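Mandelate racemase/muconate lactonizing enzyme-like protein (Rubrobacter xylanophilus DSM 9941, PDB 3CYJ) belongs to the enolase superfamily, pairing an N-terminal capping domain with a TIM-barrel-like domain that holds a sodium ion in this crystal structure. Local coordinates at residues L191-N196 against A215-L220. Residues are numbered along the deposited sequence; the frame is centred on the assembly and turned at random.
Sequences LMVDAN and AGISYL. With NA (sodium ion), chain E.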
loop_
_atom_site.group_PDB
_atom_site.type_symbol
_atom_site.label_atom_id
_atom_site.label_comp_id
_atom_site.label_asym_id
_atom_site.label_seq_id
_atom_site.Cartn_x
_atom_site.Cartn_y
_atom_site.Cartn_z
ATOM N N LEU A 191 -12.463 32.699 10.442
ATOM C CA LEU A 191 -11.152 33.232 10.064
ATOM C C LEU A 191 -10.275 32.190 9.366
ATOM O O LEU A 191 -9.965 31.167 9.951
ATOM C CB LEU A 191 -10.414 33.865 11.259
ATOM C CG LEU A 191 -9.048 34.512 10.997
ATOM C CD1 LEU A 191 -9.058 35.687 9.952
ATOM C CD2 LEU A 191 -8.349 34.902 12.289
ATOM N N MET A 192 -9.854 32.481 8.129
ATOM C CA MET A 192 -9.127 31.557 7.299
ATOM C C MET A 192 -7.715 32.102 7.070
ATOM O O MET A 192 -7.529 33.308 6.923
ATOM C CB MET A 192 -9.856 31.466 5.945
ATOM C CG MET A 192 -11.433 31.191 6.001
ATOM S SD MET A 192 -12.312 31.602 4.502
ATOM C CE MET A 192 -11.541 30.417 3.389
ATOM N N VAL A 193 -6.704 31.225 7.038
ATOM C CA VAL A 193 -5.314 31.669 6.739
ATOM C C VAL A 193 -4.710 31.016 5.480
ATOM O O VAL A 193 -5.060 29.893 5.107
ATOM C CB VAL A 193 -4.342 31.595 7.972
ATOM C CG1 VAL A 193 -4.881 32.467 9.205
ATOM C CG2 VAL A 193 -4.037 30.154 8.370
ATOM N N ASP A 194 -3.796 31.735 4.837
ATOM C CA ASP A 194 -3.137 31.259 3.657
ATOM C C ASP A 194 -1.635 31.467 3.851
ATOM O O ASP A 194 -1.208 32.583 4.107
ATOM C CB ASP A 194 -3.677 31.983 2.423
ATOM C CG ASP A 194 -3.067 31.472 1.111
ATOM O OD1 ASP A 194 -2.178 30.559 1.063
ATOM O OD2 ASP A 194 -3.434 32.040 0.079
ATOM N N ALA A 195 -0.849 30.386 3.711
ATOM C CA ALA A 195 0.601 30.433 3.984
ATOM C C ALA A 195 1.394 30.513 2.662
ATOM O O ALA A 195 2.614 30.774 2.661
ATOM C CB ALA A 195 1.032 29.216 4.811
ATOM N N ASN A 196 0.695 30.285 1.541
ATOM C CA ASN A 196 1.312 30.335 0.217
ATOM C C ASN A 196 2.625 29.550 0.196
ATOM O O ASN A 196 3.664 30.060 -0.294
ATOM C CB ASN A 196 1.552 31.809 -0.203
ATOM C CG ASN A 196 0.242 32.543 -0.475
ATOM O OD1 ASN A 196 -0.239 32.504 -1.606
ATOM N ND2 ASN A 196 -0.398 33.120 0.581
ATOM N N ALA A 215 -6.450 31.921 17.743
ATOM C CA ALA A 215 -7.552 32.704 17.148
ATOM C C ALA A 215 -8.653 31.870 16.588
ATOM O O ALA A 215 -9.505 32.407 15.886
ATOM C CB ALA A 215 -7.072 33.679 16.064
ATOM N N GLY A 216 -8.656 30.575 16.853
ATOM C CA GLY A 216 -9.775 29.752 16.394
ATOM C C GLY A 216 -9.958 29.651 14.871
ATOM O O GLY A 216 -11.091 29.721 14.358
ATOM N N ILE A 217 -8.867 29.468 14.127
ATOM C CA ILE A 217 -8.988 29.411 12.654
ATOM C C ILE A 217 -9.675 28.128 12.151
ATOM O O ILE A 217 -9.654 27.066 12.816
ATOM C CB ILE A 217 -7.614 29.574 11.940
ATOM C CG1 ILE A 217 -6.720 28.348 12.242
ATOM C CG2 ILE A 217 -6.946 30.969 12.326
ATOM C CD1 ILE A 217 -5.646 28.064 11.188
ATOM N N SER A 218 -10.242 28.221 10.945
ATOM C CA SER A 218 -10.987 27.107 10.386
ATOM C C SER A 218 -10.422 26.600 9.090
ATOM O O SER A 218 -10.987 25.674 8.485
ATOM C CB SER A 218 -12.427 27.575 10.084
ATOM O OG SER A 218 -12.894 28.271 11.216
ATOM N N TYR A 219 -9.336 27.206 8.628
ATOM C CA TYR A 219 -8.905 26.958 7.239
ATOM C C TYR A 219 -7.450 27.309 7.137
ATOM O O TYR A 219 -7.031 28.395 7.544
ATOM C CB TYR A 219 -9.696 27.865 6.329
ATOM C CG TYR A 219 -9.623 27.637 4.815
ATOM C CD1 TYR A 219 -10.598 26.873 4.186
ATOM C CD2 TYR A 219 -8.684 28.318 3.992
ATOM C CE1 TYR A 219 -10.612 26.689 2.810
ATOM C CE2 TYR A 219 -8.703 28.162 2.587
ATOM C CZ TYR A 219 -9.679 27.348 2.021
ATOM O OH TYR A 219 -9.785 27.117 0.657
ATOM N N LEU A 220 -6.666 26.362 6.622
ATOM C CA LEU A 220 -5.233 26.557 6.458
ATOM C C LEU A 220 -4.892 26.202 5.013
ATOM O O LEU A 220 -4.854 25.040 4.666
ATOM C CB LEU A 220 -4.415 25.705 7.462
ATOM C CG LEU A 220 -2.874 25.715 7.256
ATOM C CD1 LEU A 220 -2.328 27.169 7.046
ATOM C CD2 LEU A 220 -2.108 25.007 8.352
HETATM NA NA NA E . -2.942 30.700 -1.926
HETATM O O HOH W 1 -12.901 30.560 12.287
#
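Met192 lays its terminal methyl over the ring of Tyr219: CE stands 3.5 Å from the ring centroid and almost on the normal, a CH-pi contact. The chain bends at chi3 (64°), which places CE over that face, while SD stays oblique in a longer Met-aromatic contact. Val193 and Leu220 point to the other face of the sheet. There Val193 CG2 touches Leu220 CD1 at 3.7 Å and also Ile217 CD1, the Val193 and Ile217 side chains crossing at about a right angle. Leu191 CD2 reaches both Ala215 CB and Ile217 CG2, each at 4.2 Å. Between the two faces the strands run parallel; Val193 N gives a nearly straight bond to Tyr219 O (2.9 Å, 174° at the hydrogen), and just before strand 219-221 Ser218 N bonds to Leu191 O (3.1 Å). Near the start of strand 190-194 one water accepts from Leu191 N, donates to Gly216 O and also bonds to Ser218 OG. At that strand's C-terminal end Asp194 OD2 binds the sodium ion at 2.5 Å, with Glu221 and Glu222 as further ligands. Asp194 OD1 accepts from Asn196 N in an Asx turn, met from above the carboxylate plane. Tyr219 OH hydrogen-bonds to Gln268 OE1. Helix 201-215 connects the two adjacent strands, a beta-alpha-beta crossover of the barrel; strands 162-166 and 244-247 continue the sheet, and helix 174-185 packs on Leu191 and Ala215.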